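Local structure of SufE-like protein 1, chloroplastic/mitochondrial (Arabidopsis thaliana, 4PUI) at residues L3-L14 / G46-I54; V65-D73 / A85-E95. The protein activates the cysteine desulfurase NFS2 to supply sulfur for iron-sulfur cluster assembly and is represented here by its C-terminal BolA domain. All blocks are in the same frame, centred on the assembly; numbering follows the deposited sequence.

Contact 1. Residues L3-L14 / G46-I54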
loop_
_atom_site.group_PDB
_atom_site.type_symbol
_atom_site.label_atom_id
_atom_site.label_comp_id
_atom_site.label_asym_id
_atom_site.label_seq_id
_atom_site.Cartn_x
_atom_site.Cartn_y
_atom_site.Cartn_z
ATOM N N LEU A 3 -4.101 -12.366 -4.902
ATOM C CA LEU A 3 -3.036 -11.483 -5.340
ATOM C C LEU A 3 -1.911 -12.256 -6.011
ATOM O O LEU A 3 -1.690 -13.426 -5.714
ATOM C CB LEU A 3 -2.474 -10.705 -4.149
ATOM C CG LEU A 3 -3.424 -9.715 -3.480
ATOM C CD1 LEU A 3 -2.779 -9.159 -2.221
ATOM C CD2 LEU A 3 -3.766 -8.598 -4.447
ATOM N N GLY A 4 -1.206 -11.594 -6.919
ATOM C CA GLY A 4 -0.021 -12.158 -7.527
ATOM C C GLY A 4 1.166 -11.989 -6.598
ATOM O O GLY A 4 1.029 -11.547 -5.462
ATOM N N SER A 5 2.349 -12.340 -7.080
ATOM C CA SER A 5 3.540 -12.306 -6.232
ATOM C C SER A 5 3.877 -10.931 -5.648
ATOM O O SER A 5 4.219 -10.835 -4.471
ATOM C CB SER A 5 4.734 -12.870 -6.997
ATOM O OG SER A 5 4.902 -12.176 -8.218
ATOM N N ARG A 6 3.790 -9.871 -6.451
ATOM C CA ARG A 6 4.054 -8.521 -5.936
ATOM C C ARG A 6 3.004 -8.114 -4.900
ATOM O O ARG A 6 3.350 -7.577 -3.851
ATOM C CB ARG A 6 4.087 -7.457 -7.046
ATOM C CG ARG A 6 4.012 -6.028 -6.502
ATOM C CD ARG A 6 4.367 -4.957 -7.545
ATOM N NE ARG A 6 5.754 -5.101 -7.955
ATOM C CZ ARG A 6 6.167 -5.248 -9.207
ATOM N NH1 ARG A 6 5.301 -5.238 -10.210
ATOM N NH2 ARG A 6 7.462 -5.392 -9.454
ATOM N N GLY A 7 1.732 -8.351 -5.206
ATOM C CA GLY A 7 0.654 -8.032 -4.273
ATOM C C GLY A 7 0.890 -8.682 -2.917
ATOM O O GLY A 7 0.688 -8.066 -1.871
ATOM N N MET A 8 1.315 -9.941 -2.938
ATOM C CA MET A 8 1.589 -10.671 -1.705
ATOM C C MET A 8 2.758 -10.047 -0.946
ATOM O O MET A 8 2.707 -9.908 0.283
ATOM C CB MET A 8 1.843 -12.156 -1.992
ATOM C CG MET A 8 0.609 -12.896 -2.461
ATOM S SD MET A 8 -0.769 -12.692 -1.296
ATOM C CE MET A 8 -0.308 -13.829 0.005
ATOM N N ARG A 9 3.805 -9.659 -1.674
ATOM C CA ARG A 9 4.933 -8.980 -1.039
ATOM C C ARG A 9 4.529 -7.651 -0.404
ATOM O O ARG A 9 4.999 -7.322 0.693
ATOM C CB ARG A 9 6.075 -8.725 -2.035
ATOM C CG ARG A 9 6.823 -9.952 -2.444
ATOM C CD ARG A 9 8.128 -9.588 -3.158
ATOM N NE ARG A 9 7.925 -8.725 -4.316
ATOM C CZ ARG A 9 7.786 -9.166 -5.560
ATOM N NH1 ARG A 9 7.811 -10.461 -5.806
ATOM N NH2 ARG A 9 7.614 -8.312 -6.562
ATOM N N ILE A 10 3.682 -6.890 -1.103
ATOM C CA ILE A 10 3.210 -5.600 -0.600
ATOM C C ILE A 10 2.417 -5.814 0.685
ATOM O O ILE A 10 2.659 -5.141 1.685
ATOM C CB ILE A 10 2.347 -4.863 -1.655
ATOM C CG1 ILE A 10 3.223 -4.330 -2.798
ATOM C CG2 ILE A 10 1.552 -3.713 -1.023
ATOM C CD1 ILE A 10 2.395 -3.770 -3.957
ATOM N N ARG A 11 1.503 -6.772 0.668
ATOM C CA ARG A 11 0.711 -7.070 1.860
ATOM C C ARG A 11 1.615 -7.486 3.026
ATOM O O ARG A 11 1.449 -7.022 4.147
ATOM C CB ARG A 11 -0.318 -8.162 1.567
ATOM C CG ARG A 11 -1.017 -8.678 2.815
ATOM C CD ARG A 11 -2.232 -9.529 2.482
ATOM N NE ARG A 11 -3.425 -8.719 2.285
ATOM C CZ ARG A 11 -4.166 -8.220 3.276
ATOM N NH1 ARG A 11 -3.834 -8.436 4.550
ATOM N NH2 ARG A 11 -5.242 -7.499 2.996
ATOM N N GLU A 12 2.585 -8.350 2.762
ATOM C CA GLU A 12 3.445 -8.825 3.847
ATOM C C GLU A 12 4.314 -7.704 4.433
ATOM O O GLU A 12 4.534 -7.646 5.653
ATOM C CB GLU A 12 4.303 -10.005 3.382
ATOM C CG GLU A 12 3.533 -11.314 3.357
ATOM C CD GLU A 12 4.268 -12.424 2.634
ATOM O OE1 GLU A 12 5.514 -12.462 2.718
ATOM O OE2 GLU A 12 3.594 -13.257 1.985
ATOM N N LYS A 13 4.806 -6.827 3.567
ATOM C CA LYS A 13 5.647 -5.714 4.002
ATOM C C LYS A 13 4.846 -4.764 4.897
ATOM O O LYS A 13 5.323 -4.330 5.943
ATOM C CB LYS A 13 6.209 -4.965 2.796
ATOM C CG LYS A 13 7.089 -3.750 3.131
ATOM C CD LYS A 13 8.385 -4.160 3.809
ATOM C CE LYS A 13 9.286 -2.962 4.068
ATOM N NZ LYS A 13 10.338 -2.786 3.026
ATOM N N LEU A 14 3.629 -4.441 4.483
ATOM C CA LEU A 14 2.814 -3.534 5.282
ATOM C C LEU A 14 2.389 -4.161 6.601
ATOM O O LEU A 14 2.350 -3.475 7.625
ATOM C CB LEU A 14 1.594 -3.077 4.492
ATOM C CG LEU A 14 1.945 -2.338 3.199
ATOM C CD1 LEU A 14 0.692 -2.074 2.389
ATOM C CD2 LEU A 14 2.691 -1.037 3.484
ATOM N N GLY A 46 0.451 -7.405 -15.126
ATOM C CA GLY A 46 1.716 -6.804 -14.754
ATOM C C GLY A 46 1.936 -6.414 -13.308
ATOM O O GLY A 46 3.062 -6.108 -12.932
ATOM N N GLU A 47 0.881 -6.423 -12.498
ATOM C CA GLU A 47 0.963 -5.930 -11.125
ATOM C C GLU A 47 1.599 -4.552 -11.087
ATOM O O GLU A 47 2.550 -4.322 -10.355
ATOM C CB GLU A 47 1.735 -6.902 -10.217
ATOM C CG GLU A 47 1.150 -8.310 -10.182
ATOM C CD GLU A 47 1.667 -9.126 -9.007
ATOM O OE1 GLU A 47 2.689 -9.810 -9.175
ATOM O OE2 GLU A 47 1.056 -9.070 -7.916
ATOM N N THR A 48 1.048 -3.632 -11.875
ATOM C CA THR A 48 1.613 -2.297 -12.012
ATOM C C THR A 48 0.873 -1.262 -11.173
ATOM O O THR A 48 1.426 -0.215 -10.852
ATOM C CB THR A 48 1.539 -1.834 -13.473
ATOM O OG1 THR A 48 0.184 -1.928 -13.919
ATOM C CG2 THR A 48 2.419 -2.704 -14.352
ATOM N N HIS A 49 -0.376 -1.553 -10.817
ATOM C CA HIS A 49 -1.206 -0.596 -10.097
ATOM C C HIS A 49 -1.978 -1.259 -8.966
ATOM O O HIS A 49 -2.661 -2.258 -9.181
ATOM C CB HIS A 49 -2.200 0.062 -11.055
ATOM C CG HIS A 49 -1.556 0.929 -12.089
ATOM N ND1 HIS A 49 -0.862 0.417 -13.162
ATOM C CD2 HIS A 49 -1.495 2.278 -12.212
ATOM C CE1 HIS A 49 -0.402 1.409 -13.902
ATOM N NE2 HIS A 49 -0.768 2.549 -13.344
ATOM N N PHE A 50 -1.869 -0.698 -7.765
ATOM C CA PHE A 50 -2.629 -1.193 -6.625
ATOM C C PHE A 50 -3.329 -0.056 -5.905
ATOM O O PHE A 50 -2.835 1.069 -5.882
ATOM C CB PHE A 50 -1.727 -1.908 -5.621
ATOM C CG PHE A 50 -1.142 -3.194 -6.133
ATOM C CD1 PHE A 50 -0.018 -3.193 -6.941
ATOM C CD2 PHE A 50 -1.729 -4.411 -5.798
ATOM C CE1 PHE A 50 0.515 -4.393 -7.420
ATOM C CE2 PHE A 50 -1.204 -5.608 -6.257
ATOM C CZ PHE A 50 -0.073 -5.599 -7.075
ATOM N N ASN A 51 -4.489 -0.367 -5.332
ATOM C CA ASN A 51 -5.124 0.503 -4.353
ATOM C C ASN A 51 -4.830 -0.068 -2.981
ATOM O O ASN A 51 -5.021 -1.262 -2.755
ATOM C CB ASN A 51 -6.649 0.567 -4.549
ATOM C CG ASN A 51 -7.056 1.211 -5.871
ATOM O OD1 ASN A 51 -6.351 2.070 -6.395
ATOM N ND2 ASN A 51 -8.204 0.801 -6.405
ATOM N N LEU A 52 -4.369 0.781 -2.065
ATOM C CA LEU A 52 -4.101 0.365 -0.688
ATOM C C LEU A 52 -5.014 1.115 0.286
ATOM O O LEU A 52 -5.147 2.334 0.195
ATOM C CB LEU A 52 -2.666 0.693 -0.317
ATOM C CG LEU A 52 -1.559 0.141 -1.207
ATOM C CD1 LEU A 52 -0.186 0.558 -0.687
ATOM C CD2 LEU A 52 -1.653 -1.372 -1.284
ATOM N N ARG A 53 -5.636 0.388 1.212
ATOM C CA ARG A 53 -6.325 1.026 2.325
ATOM C C ARG A 53 -5.721 0.472 3.602
ATOM O O ARG A 53 -5.765 -0.735 3.841
ATOM C CB ARG A 53 -7.831 0.765 2.297
ATOM C CG ARG A 53 -8.591 1.473 3.437
ATOM C CD ARG A 53 -10.056 1.082 3.436
ATOM N NE ARG A 53 -10.852 1.770 4.452
ATOM C CZ ARG A 53 -11.006 1.329 5.693
ATOM N NH1 ARG A 53 -10.392 0.225 6.075
ATOM N NH2 ARG A 53 -11.774 1.995 6.557
ATOM N N ILE A 54 -5.121 1.351 4.397
ATOM C CA ILE A 54 -4.390 0.928 5.586
ATOM C C ILE A 54 -4.878 1.690 6.792
ATOM O O ILE A 54 -4.847 2.913 6.796
ATOM C CB ILE A 54 -2.889 1.220 5.435
ATOM C CG1 ILE A 54 -2.421 0.792 4.047
ATOM C CG2 ILE A 54 -2.057 0.548 6.568
ATOM C CD1 ILE A 54 -1.017 1.272 3.696
HETATM O O HOH W 1 -1.434 -8.772 -7.635
#
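Glu47 points its carboxylate at the first turn of helix 5-14 and takes two backbone N-H groups there. Arg6 N gives a nearly straight bond of 2.9 Å to Glu47 OE1, meeting it on the syn side, 27° out of the carboxylate plane. Gly7 N gives one of 2.9 Å to Glu47 OE2 from above that plane. The helix dipole would be expected to favour the negative charge here. A side chain on Gly4 would collide with OE2. Arg6 also reaches back: with CG anti to the backbone N (chi1 166°) and a bend at chi3, its NH1 bonds Glu47 O at 2.9 Å, while NE forms a salt bridge with Glu78.

Below this polar end the packing is apolar. Ile10 CD1 sits over one face of the Phe50 ring, 4.0 Å from its centroid, a CH-pi contact. Gly7 CA approaches Phe50 CE2 to 3.6 Å, close enough that a beta carbon would be tight. Ile10 CG2 then meets Leu52 CD2, and the Leu14 and Ile54 side chains cross at about a right angle, their CD1 atoms 4.0 Å apart. Val25 and Leu86 from the flanking strands pack on Phe50, and Ile71 from helix 64-74 on Leu14. A helix laid on the central strand of a three-stranded mixed sheet, at 30° to it, is part of the alpha-beta core of the BolA fold.

Contact 2. Residues V65-D73 / A85-E95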
loop_
_atom_site.group_PDB
_atom_site.type_symbol
_atom_site.label_atom_id
_atom_site.label_comp_id
_atom_site.label_asym_id
_atom_site.label_seq_id
_atom_site.Cartn_x
_atom_site.Cartn_y
_atom_site.Cartn_z
ATOM N N VAL A 65 0.238 13.735 3.429
ATOM C CA VAL A 65 1.386 13.559 2.533
ATOM C C VAL A 65 2.522 12.791 3.208
ATOM O O VAL A 65 3.216 11.982 2.558
ATOM C CB VAL A 65 1.860 14.902 1.919
ATOM C CG1 VAL A 65 2.497 15.793 2.978
ATOM C CG2 VAL A 65 2.806 14.649 0.756
ATOM N N LYS A 66 2.714 13.000 4.515
ATOM C CA LYS A 66 3.703 12.197 5.227
ATOM C C LYS A 66 3.347 10.708 5.245
ATOM O O LYS A 66 4.233 9.858 5.151
ATOM C CB LYS A 66 3.902 12.696 6.658
ATOM C CG LYS A 66 4.739 13.962 6.766
ATOM C CD LYS A 66 5.009 14.263 8.239
ATOM C CE LYS A 66 5.505 15.680 8.458
ATOM N NZ LYS A 66 6.872 15.867 7.925
ATOM N N ARG A 67 2.059 10.398 5.375
ATOM C CA ARG A 67 1.598 9.010 5.376
ATOM C C ARG A 67 1.862 8.398 4.014
ATOM O O ARG A 67 2.346 7.277 3.911
ATOM C CB ARG A 67 0.107 8.931 5.717
ATOM C CG ARG A 67 -0.196 9.364 7.148
ATOM C CD ARG A 67 -1.706 9.412 7.389
ATOM N NE ARG A 67 -1.995 10.075 8.655
ATOM C CZ ARG A 67 -3.173 10.016 9.268
ATOM N NH1 ARG A 67 -4.156 9.316 8.725
ATOM N NH2 ARG A 67 -3.360 10.649 10.427
ATOM N N HIS A 68 1.550 9.164 2.975
ATOM C CA HIS A 68 1.768 8.759 1.593
ATOM C C HIS A 68 3.231 8.410 1.377
ATOM O O HIS A 68 3.558 7.342 0.857
ATOM C CB HIS A 68 1.381 9.924 0.684
ATOM C CG HIS A 68 1.478 9.623 -0.779
ATOM N ND1 HIS A 68 2.631 9.833 -1.504
ATOM C CD2 HIS A 68 0.559 9.154 -1.656
ATOM C CE1 HIS A 68 2.426 9.484 -2.763
ATOM N NE2 HIS A 68 1.179 9.069 -2.883
ATOM N N ARG A 69 4.106 9.314 1.800
ATOM C CA ARG A 69 5.538 9.158 1.546
ATOM C C ARG A 69 6.131 8.018 2.356
ATOM O O ARG A 69 7.095 7.375 1.912
ATOM C CB ARG A 69 6.268 10.472 1.842
ATOM C CG ARG A 69 6.005 11.532 0.794
ATOM C CD ARG A 69 6.465 12.909 1.232
ATOM N NE ARG A 69 6.232 13.908 0.194
ATOM C CZ ARG A 69 6.311 15.217 0.393
ATOM N NH1 ARG A 69 6.608 15.689 1.590
ATOM N NH2 ARG A 69 6.078 16.053 -0.610
ATOM N N LEU A 70 5.567 7.783 3.542
ATOM C CA LEU A 70 5.970 6.671 4.403
ATOM C C LEU A 70 5.738 5.342 3.696
ATOM O O LEU A 70 6.602 4.457 3.699
ATOM C CB LEU A 70 5.161 6.716 5.713
ATOM C CG LEU A 70 5.374 5.697 6.840
ATOM C CD1 LEU A 70 4.846 6.280 8.130
ATOM C CD2 LEU A 70 4.688 4.367 6.612
ATOM N N ILE A 71 4.561 5.209 3.096
ATOM C CA ILE A 71 4.204 3.996 2.373
ATOM C C ILE A 71 5.081 3.826 1.128
ATOM O O ILE A 71 5.561 2.727 0.835
ATOM C CB ILE A 71 2.719 4.011 1.980
ATOM C CG1 ILE A 71 1.837 4.050 3.231
ATOM C CG2 ILE A 71 2.378 2.799 1.110
ATOM C CD1 ILE A 71 2.071 2.898 4.137
ATOM N N TYR A 72 5.299 4.919 0.406
ATOM C CA TYR A 72 6.160 4.877 -0.765
ATOM C C TYR A 72 7.567 4.424 -0.358
ATOM O O TYR A 72 8.197 3.616 -1.048
ATOM C CB TYR A 72 6.204 6.244 -1.450
ATOM C CG TYR A 72 5.324 6.321 -2.674
ATOM C CD1 TYR A 72 3.948 6.120 -2.592
ATOM C CD2 TYR A 72 5.880 6.561 -3.918
ATOM C CE1 TYR A 72 3.154 6.180 -3.732
ATOM C CE2 TYR A 72 5.105 6.622 -5.043
ATOM C CZ TYR A 72 3.751 6.429 -4.950
ATOM O OH TYR A 72 3.012 6.496 -6.103
ATOM N N ASP A 73 8.050 4.915 0.778
ATOM C CA ASP A 73 9.382 4.522 1.245
ATOM C C ASP A 73 9.453 3.028 1.554
ATOM O O ASP A 73 10.428 2.352 1.211
ATOM C CB ASP A 73 9.774 5.346 2.475
ATOM C CG ASP A 73 11.042 4.842 3.139
ATOM O OD1 ASP A 73 12.110 4.972 2.529
ATOM O OD2 ASP A 73 10.973 4.323 4.277
ATOM N N ALA A 85 2.165 2.622 -9.872
ATOM C CA ALA A 85 1.369 3.556 -9.083
ATOM C C ALA A 85 0.718 2.889 -7.893
ATOM O O ALA A 85 0.283 1.739 -7.971
ATOM C CB ALA A 85 0.311 4.204 -9.955
ATOM N N LEU A 86 0.645 3.629 -6.795
ATOM C CA LEU A 86 -0.118 3.204 -5.634
ATOM C C LEU A 86 -1.138 4.280 -5.294
ATOM O O LEU A 86 -0.786 5.449 -5.145
ATOM C CB LEU A 86 0.785 2.989 -4.422
ATOM C CG LEU A 86 1.788 1.844 -4.500
ATOM C CD1 LEU A 86 2.849 2.005 -3.424
ATOM C CD2 LEU A 86 1.065 0.521 -4.373
ATOM N N SER A 87 -2.387 3.874 -5.151
ATOM C CA SER A 87 -3.420 4.782 -4.675
ATOM C C SER A 87 -3.646 4.513 -3.180
ATOM O O SER A 87 -4.141 3.453 -2.807
ATOM C CB SER A 87 -4.705 4.569 -5.465
ATOM O OG SER A 87 -5.757 5.358 -4.946
ATOM N N ILE A 88 -3.299 5.479 -2.338
ATOM C CA ILE A 88 -3.195 5.232 -0.902
ATOM C C ILE A 88 -4.302 5.908 -0.089
ATOM O O ILE A 88 -4.545 7.098 -0.243
ATOM C CB ILE A 88 -1.835 5.690 -0.389
ATOM C CG1 ILE A 88 -0.734 4.843 -1.031
ATOM C CG2 ILE A 88 -1.774 5.616 1.153
ATOM C CD1 ILE A 88 0.662 5.368 -0.810
ATOM N N VAL A 89 -4.977 5.126 0.756
ATOM C CA VAL A 89 -5.836 5.672 1.804
ATOM C C VAL A 89 -5.200 5.193 3.091
ATOM O O VAL A 89 -5.034 3.993 3.286
ATOM C CB VAL A 89 -7.297 5.170 1.707
ATOM C CG1 VAL A 89 -8.102 5.601 2.944
ATOM C CG2 VAL A 89 -7.960 5.714 0.451
ATOM N N ALA A 90 -4.790 6.133 3.931
ATOM C CA ALA A 90 -4.086 5.802 5.163
ATOM C C ALA A 90 -4.741 6.522 6.325
ATOM O O ALA A 90 -4.719 7.761 6.390
ATOM C CB ALA A 90 -2.619 6.196 5.062
ATOM N N LYS A 91 -5.319 5.749 7.238
ATOM C CA LYS A 91 -6.053 6.311 8.366
ATOM C C LYS A 91 -5.579 5.716 9.670
ATOM O O LYS A 91 -5.058 4.607 9.709
ATOM C CB LYS A 91 -7.544 6.022 8.227
ATOM C CG LYS A 91 -8.120 6.456 6.897
ATOM C CD LYS A 91 -9.627 6.262 6.850
ATOM C CE LYS A 91 -10.188 6.934 5.611
ATOM N NZ LYS A 91 -11.460 7.654 5.893
ATOM N N THR A 92 -5.798 6.439 10.755
ATOM C CA THR A 92 -5.602 5.844 12.075
ATOM C C THR A 92 -6.919 5.208 12.514
ATOM O O THR A 92 -7.971 5.518 11.957
ATOM C CB THR A 92 -5.200 6.903 13.099
ATOM O OG1 THR A 92 -6.264 7.844 13.222
ATOM C CG2 THR A 92 -3.951 7.638 12.639
ATOM N N PRO A 93 -6.871 4.300 13.501
ATOM C CA PRO A 93 -8.138 3.737 13.973
ATOM C C PRO A 93 -9.112 4.827 14.435
ATOM O O PRO A 93 -10.323 4.694 14.236
ATOM C CB PRO A 93 -7.699 2.851 15.139
ATOM C CG PRO A 93 -6.331 2.378 14.731
ATOM C CD PRO A 93 -5.706 3.578 14.051
ATOM N N ALA A 94 -8.587 5.908 15.010
ATOM C CA ALA A 94 -9.439 6.987 15.526
ATOM C C ALA A 94 -10.187 7.737 14.426
ATOM O O ALA A 94 -11.174 8.430 14.686
ATOM C CB ALA A 94 -8.613 7.956 16.364
ATOM N N GLU A 95 -9.715 7.590 13.193
ATOM C CA GLU A 95 -10.252 8.347 12.062
ATOM C C GLU A 95 -11.333 7.626 11.250
ATOM O O GLU A 95 -11.951 8.222 10.364
ATOM C CB GLU A 95 -9.110 8.771 11.129
ATOM C CG GLU A 95 -8.191 9.806 11.729
ATOM C CD GLU A 95 -6.907 9.975 10.948
ATOM O OE1 GLU A 95 -6.666 9.193 9.999
ATOM O OE2 GLU A 95 -6.146 10.895 11.300
#
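Arg67 lies over Ala90, its CB 3.9 Å from Ala90 CB, and runs on past the end of strand 85-91. This is the second helix packing of the BolA fold, a class II KH-like topology in which helix 65-73 crosses the last strand at 119°. Three side chains of the helix converge on one methyl: Ile88 CD1 comes to 3.6 Å from Ile71 CG2 and to 3.8 Å from Tyr72 CD1, and His68 CD2 also approaches it. Ile88 CD1 meets Tyr72 at the ring edge, whereas His68 CE1 lies over one face, toward its rim. The Tyr72 and Leu86 side chains slide past each other, CE1 nearest CB. Behind Ile71, Leu14, Leu52 and Ile54 close the core.

The polar end follows from an Arg67 chain extended from CG to NE. Its guanidinium turns nearly coplanar with the Glu95 carboxylate (planes 16° apart), and the salt bridge is end-on and bidentate: NH1 to OE1 at 2.8 Å, NH2 to OE2 at 2.9 Å. NH1 also bonds Ala90 O at 2.9 Å, and NE is held by Lys62 O. With a leucine in its place, Glu95 would probably be left without its cationic mate and Ala90 O without this donor, so that the turn 92-95 would be freer to move. Glu95 OE1 has a second donor, Thr92 N, 3.0 Å away, which meets it from above the carboxylate plane.

Contact 1 and contact 2 set two helices, 5-18 and 64-74, on the same sheet, on its neighbouring parallel strands 49-55 and 85-91. Their centres are about 14 Å apart, on opposite sides of the chain's centre. Backbone bonds probably join the strands directly, with Leu52 N 2.8 Å from Ser87 O. Contact 1 is the more deeply buried, with eight of its twelve touching residues inside; contact 2 is only partly buried. Each pairs apolar packing with one polar end, but a carboxylate receives neutral backbone N-H groups at a helix start in contact 1, whereas contact 2 joins opposite charges beyond a strand's end.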